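Local coordinates for protein nucleoside 2-deoxyribosyltransferase (Enterococcus faecalis, PDB 7M5H) that probably acts on nucleosides or nucleotides at the N-glycosidic bond, perhaps as a 5-hydroxymethyl-dUMP N-hydrolase, and belongs to the nucleoside 2-deoxyribosyltransferase family, at residues A102-S107 and H130-Y135; H115-A120 and E126-Y131. All coordinates share one frame; numbering follows the deposited sequence.

Interaction 1. Residues A102-S107 and H130-Y135; sequences ALYTDS and HYLNLY. With EDO (1,2-ethanediol), chain E.
The Tyr104 ring takes Leu132 over one face and meets His130 at its hydroxyl edge, just past the C-terminal end of strand 100-103 in the parallel, Rossmann-like sheet of this family. Leu132 meets it in a textbook CH-pi contact: CD1 stands 3.4 Å from the ring centroid and only 2° off the normal, while the second branch, CD2, reaches the rim at Tyr104 CE1 (3.6 Å). With CG anti to the backbone N (chi1 173°), the tyrosine extends its ring toward 130-135, and its OH arrives in the plane of the imidazole of His130. There Tyr104 OH and His130 ND1 share a hydrogen bond of 2.7 Å, either atom being a possible donor. The two rings meet rim to rim, their planes tilted against each other, without stacking. A water extends the link, lying 2.8 Å from Tyr104 OH and donating to His130 O.

Asp106 approaches His130 differently. Its carboxylate is stacked on the imidazole, the planes 16° apart, while the acid's stronger partner is Arg108, in a salt bridge from OD2. The other imidazole nitrogen, NE2, makes a weak bond to Gly79 O. Over the centre of the His130 ring sits Asp106 OD2, 3.5 Å from His130 CD2.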
loop_
_atom_site.group_PDB
_atom_site.type_symbol
_atom_site.label_atom_id
_atom_site.label_comp_id
_atom_site.label_asym_id
_atom_site.label_seq_id
_atom_site.Cartn_x
_atom_site.Cartn_y
_atom_site.Cartn_z
ATOM N N ALA B 102 8.264 -16.000 9.542
ATOM C CA ALA B 102 8.184 -14.872 8.627
ATOM C C ALA B 102 9.548 -14.222 8.431
ATOM O O ALA B 102 10.375 -14.179 9.347
ATOM C CB ALA B 102 7.187 -13.826 9.133
ATOM N N LEU B 103 9.766 -13.702 7.225
ATOM C CA LEU B 103 10.999 -13.018 6.858
ATOM C C LEU B 103 10.707 -11.546 6.596
ATOM O O LEU B 103 9.770 -11.216 5.863
ATOM C CB LEU B 103 11.633 -13.657 5.621
ATOM C CG LEU B 103 12.906 -12.976 5.116
ATOM C CD1 LEU B 103 14.036 -13.134 6.123
ATOM C CD2 LEU B 103 13.311 -13.524 3.758
ATOM N N TYR B 104 11.521 -10.670 7.184
ATOM C CA TYR B 104 11.313 -9.221 7.122
ATOM C C TYR B 104 12.685 -8.553 7.043
ATOM O O TYR B 104 13.326 -8.321 8.072
ATOM C CB TYR B 104 10.524 -8.736 8.334
ATOM C CG TYR B 104 10.409 -7.235 8.456
ATOM C CD1 TYR B 104 9.831 -6.478 7.446
ATOM C CD2 TYR B 104 10.863 -6.575 9.592
ATOM C CE1 TYR B 104 9.718 -5.104 7.558
ATOM C CE2 TYR B 104 10.754 -5.200 9.712
ATOM C CZ TYR B 104 10.181 -4.472 8.692
ATOM O OH TYR B 104 10.069 -3.105 8.807
ATOM N N THR B 105 13.122 -8.233 5.825
ATOM C CA THR B 105 14.479 -7.757 5.579
ATOM C C THR B 105 14.580 -6.249 5.389
ATOM O O THR B 105 15.680 -5.756 5.123
ATOM C CB THR B 105 15.065 -8.447 4.342
ATOM O OG1 THR B 105 14.336 -8.038 3.179
ATOM C CG2 THR B 105 14.984 -9.956 4.479
ATOM N N ASP B 106 13.475 -5.513 5.508
ATOM C CA ASP B 106 13.464 -4.086 5.198
ATOM C C ASP B 106 14.557 -3.348 5.961
ATOM O O ASP B 106 14.609 -3.394 7.193
ATOM C CB ASP B 106 12.088 -3.497 5.526
ATOM C CG ASP B 106 11.875 -2.121 4.914
ATOM O OD1 ASP B 106 12.687 -1.210 5.179
ATOM O OD2 ASP B 106 10.893 -1.952 4.159
ATOM N N SER B 107 15.435 -2.669 5.217
ATOM C CA SER B 107 16.585 -2.007 5.821
ATOM C C SER B 107 16.189 -0.847 6.723
ATOM O O SER B 107 17.001 -0.417 7.549
ATOM C CB SER B 107 17.536 -1.511 4.733
ATOM O OG SER B 107 16.905 -0.545 3.909
ATOM N N HIS B 130 10.469 1.744 9.307
ATOM C CA HIS B 130 9.399 1.124 8.538
ATOM C C HIS B 130 8.408 0.433 9.471
ATOM O O HIS B 130 8.770 -0.063 10.541
ATOM C CB HIS B 130 9.991 0.128 7.538
ATOM C CG HIS B 130 8.973 -0.579 6.702
ATOM N ND1 HIS B 130 8.561 -1.868 6.964
ATOM C CD2 HIS B 130 8.294 -0.185 5.598
ATOM C CE1 HIS B 130 7.668 -2.235 6.063
ATOM N NE2 HIS B 130 7.488 -1.231 5.223
ATOM N N TYR B 131 7.142 0.417 9.063
ATOM C CA TYR B 131 6.055 -0.061 9.904
ATOM C C TYR B 131 5.406 -1.302 9.308
ATOM O O TYR B 131 5.130 -1.359 8.104
ATOM C CB TYR B 131 4.990 1.027 10.106
ATOM C CG TYR B 131 3.750 0.533 10.824
ATOM C CD1 TYR B 131 3.717 0.443 12.210
ATOM C CD2 TYR B 131 2.616 0.156 10.116
ATOM C CE1 TYR B 131 2.588 -0.010 12.871
ATOM C CE2 TYR B 131 1.486 -0.300 10.765
ATOM C CZ TYR B 131 1.474 -0.381 12.142
ATOM O OH TYR B 131 0.347 -0.834 12.788
ATOM N N LEU B 132 5.161 -2.290 10.167
ATOM C CA LEU B 132 4.375 -3.474 9.851
ATOM C C LEU B 132 3.149 -3.496 10.751
ATOM O O LEU B 132 3.248 -3.192 11.944
ATOM C CB LEU B 132 5.177 -4.765 10.067
ATOM C CG LEU B 132 6.470 -5.026 9.295
ATOM C CD1 LEU B 132 7.263 -6.127 9.985
ATOM C CD2 LEU B 132 6.164 -5.412 7.860
ATOM N N ASN B 133 1.998 -3.858 10.188
ATOM C CA ASN B 133 0.791 -3.983 10.995
ATOM C C ASN B 133 1.023 -4.991 12.114
ATOM O O ASN B 133 1.321 -6.162 11.859
ATOM C CB ASN B 133 -0.394 -4.405 10.130
ATOM C CG ASN B 133 -1.704 -4.391 10.895
ATOM O OD1 ASN B 133 -2.031 -5.341 11.605
ATOM N ND2 ASN B 133 -2.458 -3.304 10.763
ATOM N N LEU B 134 0.901 -4.527 13.358
ATOM C CA LEU B 134 1.294 -5.336 14.503
ATOM C C LEU B 134 0.292 -6.430 14.840
ATOM O O LEU B 134 0.636 -7.349 15.591
ATOM C CB LEU B 134 1.517 -4.444 15.723
ATOM C CG LEU B 134 2.724 -3.514 15.598
ATOM C CD1 LEU B 134 2.917 -2.715 16.869
ATOM C CD2 LEU B 134 3.974 -4.312 15.266
ATOM N N TYR B 135 -0.935 -6.357 14.322
ATOM C CA TYR B 135 -1.850 -7.479 14.499
ATOM C C TYR B 135 -1.376 -8.686 13.700
ATOM O O TYR B 135 -1.329 -9.808 14.217
ATOM C CB TYR B 135 -3.273 -7.094 14.096
ATOM C CG TYR B 135 -4.233 -8.261 14.201
ATOM C CD1 TYR B 135 -4.689 -8.697 15.437
ATOM C CD2 TYR B 135 -4.664 -8.939 13.068
ATOM C CE1 TYR B 135 -5.554 -9.771 15.543
ATOM C CE2 TYR B 135 -5.531 -10.014 13.165
ATOM C CZ TYR B 135 -5.973 -10.423 14.405
ATOM O OH TYR B 135 -6.833 -11.489 14.513
HETATM C C1 EDO E . -3.333 -1.935 15.692
HETATM O O1 EDO E . -2.225 -1.622 16.543
HETATM C C2 EDO E . -2.847 -2.783 14.522
HETATM O O2 EDO E . -3.969 -3.193 13.732
HETATM O O HOH W 1 10.197 -2.256 11.457
#

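Interaction 2. Residues H115-A120 and E126-Y131; sequences HQKLDA and ENQFHY
Lys117 reaches from the short helix 115-120 across the loop 126-131, which doubles back beside the helix and contains an Asx turn at Asn127: Asn127 OD1 accepts from Phe129 N at 2.9 Å, the donor standing well above the amide plane. The lysine leaves the helix with CG anti to its carbonyl carbon (chi1 -68°) and then runs fully extended, so that its whole aliphatic length is offered to the loop. Its base, CB, lies 3.9 Å from Phe129 CE2, approaching the ring obliquely. Farther along, the chain passes Gln128 at about a right angle, with Lys117 CE 3.2 Å from Gln128 OE1. A water that accepts from Lys117 NZ lies within hydrogen-bonding distance of Gln128 O, and the ammonium group also bonds weakly to Gln110 O; any cation-pi attraction to Phe129 is long and weak.

Leu118 CD2 adds a looser apolar touch at the same ring carbon, Phe129 CE2. At the end of the helical segment, the methyl of Ala120 faces the CB of Glu126 at 4.1 Å. Beyond CB the glutamate bends at chi2 (-68°) and leads away, its carboxylate going to Ser56 of the fourth subunit and Lys141 of the second. No direct hydrogen bond joins the two segments. Water fills that role: one molecule donates to Lys117 O (2.8 Å) and Glu126 O and accepts from Gln128 N.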
loop_
_atom_site.group_PDB
_atom_site.type_symbol
_atom_site.label_atom_id
_atom_site.label_comp_id
_atom_site.label_asym_id
_atom_site.label_seq_id
_atom_site.Cartn_x
_atom_site.Cartn_y
_atom_site.Cartn_z
ATOM N N HIS B 115 20.323 7.532 18.528
ATOM C CA HIS B 115 19.512 8.366 19.408
ATOM C C HIS B 115 18.846 9.508 18.651
ATOM O O HIS B 115 17.784 9.986 19.065
ATOM C CB HIS B 115 20.368 8.907 20.555
ATOM C CG HIS B 115 20.982 7.837 21.405
ATOM N ND1 HIS B 115 20.236 7.018 22.225
ATOM C CD2 HIS B 115 22.271 7.452 21.562
ATOM C CE1 HIS B 115 21.037 6.174 22.850
ATOM N NE2 HIS B 115 22.277 6.417 22.466
ATOM N N GLN B 116 19.446 9.954 17.544
ATOM C CA GLN B 116 18.842 11.025 16.757
ATOM C C GLN B 116 17.601 10.537 16.021
ATOM O O GLN B 116 16.626 11.285 15.878
ATOM C CB GLN B 116 19.864 11.596 15.775
ATOM C CG GLN B 116 21.050 12.269 16.444
ATOM C CD GLN B 116 21.998 12.895 15.444
ATOM O OE1 GLN B 116 23.035 12.322 15.113
ATOM N NE2 GLN B 116 21.646 14.078 14.956
ATOM N N LYS B 117 17.618 9.293 15.536
ATOM C CA LYS B 117 16.406 8.709 14.970
ATOM C C LYS B 117 15.300 8.627 16.015
ATOM O O LYS B 117 14.125 8.854 15.707
ATOM C CB LYS B 117 16.698 7.321 14.398
ATOM C CG LYS B 117 17.594 7.316 13.174
ATOM C CD LYS B 117 17.590 5.947 12.510
ATOM C CE LYS B 117 18.465 5.929 11.270
ATOM N NZ LYS B 117 18.264 4.686 10.476
ATOM N N LEU B 118 15.661 8.303 17.260
ATOM C CA LEU B 118 14.664 8.223 18.322
ATOM C C LEU B 118 14.144 9.605 18.699
ATOM O O LEU B 118 12.941 9.782 18.919
ATOM C CB LEU B 118 15.255 7.520 19.544
ATOM C CG LEU B 118 15.750 6.085 19.347
ATOM C CD1 LEU B 118 16.367 5.544 20.630
ATOM C CD2 LEU B 118 14.619 5.190 18.882
ATOM N N ASP B 119 15.036 10.595 18.778
ATOM C CA ASP B 119 14.607 11.951 19.108
ATOM C C ASP B 119 13.783 12.569 17.986
ATOM O O ASP B 119 12.926 13.422 18.248
ATOM C CB ASP B 119 15.822 12.831 19.414
ATOM C CG ASP B 119 16.578 12.376 20.646
ATOM O OD1 ASP B 119 15.960 11.737 21.526
ATOM O OD2 ASP B 119 17.791 12.661 20.739
ATOM N N ALA B 120 14.023 12.156 16.739
ATOM C CA ALA B 120 13.277 12.700 15.611
ATOM C C ALA B 120 11.794 12.368 15.684
ATOM O O ALA B 120 10.984 13.063 15.060
ATOM C CB ALA B 120 13.860 12.182 14.295
ATOM N N GLU B 126 8.755 12.475 10.859
ATOM C CA GLU B 126 10.191 12.231 10.764
ATOM C C GLU B 126 10.558 10.812 11.187
ATOM O O GLU B 126 11.724 10.547 11.495
ATOM C CB GLU B 126 10.981 13.248 11.596
ATOM C CG GLU B 126 10.957 14.673 11.051
ATOM C CD GLU B 126 11.702 14.823 9.734
ATOM O OE1 GLU B 126 12.554 13.964 9.421
ATOM O OE2 GLU B 126 11.434 15.804 9.009
ATOM N N ASN B 127 9.592 9.895 11.204
ATOM C CA ASN B 127 9.866 8.515 11.584
ATOM C C ASN B 127 10.616 7.804 10.466
ATOM O O ASN B 127 10.110 7.689 9.344
ATOM C CB ASN B 127 8.566 7.779 11.899
ATOM C CG ASN B 127 8.784 6.298 12.148
ATOM O OD1 ASN B 127 9.823 5.893 12.669
ATOM N ND2 ASN B 127 7.809 5.481 11.763
ATOM N N GLN B 128 11.813 7.312 10.773
ATOM C CA GLN B 128 12.628 6.589 9.808
ATOM C C GLN B 128 12.457 5.080 9.900
ATOM O O GLN B 128 13.110 4.349 9.149
ATOM C CB GLN B 128 14.105 6.953 9.988
ATOM C CG GLN B 128 14.381 8.442 9.904
ATOM C CD GLN B 128 15.792 8.749 9.448
ATOM O OE1 GLN B 128 16.663 7.881 9.452
ATOM N NE2 GLN B 128 16.023 9.991 9.042
ATOM N N PHE B 129 11.593 4.596 10.788
ATOM C CA PHE B 129 11.427 3.168 11.018
ATOM C C PHE B 129 10.220 2.660 10.239
ATOM O O PHE B 129 9.089 3.102 10.476
ATOM C CB PHE B 129 11.279 2.875 12.510
ATOM C CG PHE B 129 12.503 3.219 13.312
ATOM C CD1 PHE B 129 13.557 2.326 13.406
ATOM C CD2 PHE B 129 12.606 4.440 13.956
ATOM C CE1 PHE B 129 14.690 2.642 14.135
ATOM C CE2 PHE B 129 13.736 4.762 14.688
ATOM C CZ PHE B 129 14.779 3.860 14.777
ATOM N N HIS B 130 10.469 1.744 9.307
ATOM C CA HIS B 130 9.399 1.124 8.538
ATOM C C HIS B 130 8.408 0.433 9.471
ATOM O O HIS B 130 8.770 -0.063 10.541
ATOM C CB HIS B 130 9.991 0.128 7.538
ATOM C CG HIS B 130 8.973 -0.579 6.702
ATOM N ND1 HIS B 130 8.561 -1.868 6.964
ATOM C CD2 HIS B 130 8.294 -0.185 5.598
ATOM C CE1 HIS B 130 7.668 -2.235 6.063
ATOM N NE2 HIS B 130 7.488 -1.231 5.223
ATOM N N TYR B 131 7.142 0.417 9.063
ATOM C CA TYR B 131 6.055 -0.061 9.904
ATOM C C TYR B 131 5.406 -1.302 9.308
ATOM O O TYR B 131 5.130 -1.359 8.104
ATOM C CB TYR B 131 4.990 1.027 10.106
ATOM C CG TYR B 131 3.750 0.533 10.824
ATOM C CD1 TYR B 131 3.717 0.443 12.210
ATOM C CD2 TYR B 131 2.616 0.156 10.116
ATOM C CE1 TYR B 131 2.588 -0.010 12.871
ATOM C CE2 TYR B 131 1.486 -0.300 10.765
ATOM C CZ TYR B 131 1.474 -0.381 12.142
ATOM O OH TYR B 131 0.347 -0.834 12.788
HETATM O O HOH W 2 13.254 8.650 13.028
HETATM O O HOH W 3 15.500 3.376 10.002
HETATM O O HOH W 4 8.141 11.657 13.629
#

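Interactions 1 and 2 illustrate how one loop can serve two neighbours in turn: their centres are 15 Å apart, and they share His130 and Tyr131, but otherwise do not touch. In interaction 2 the loop packs beside helix 115-120, about 25 Å from the chain centre; by interaction 1, about 10 Å from that centre, it has come back beside the end of the sheet before entering helix 134-141. A direct side-chain hydrogen bond, with a water beside it, joins the inner contact; the outer one has water bridges and no direct hydrogen bond. Both also border other subunits: Asn127 of the second subunit bonds His130 O, and the fourth subunit touches each contact. The bound ethanediol, weakly held by Asn133, probably comes from the crystallisation liquor.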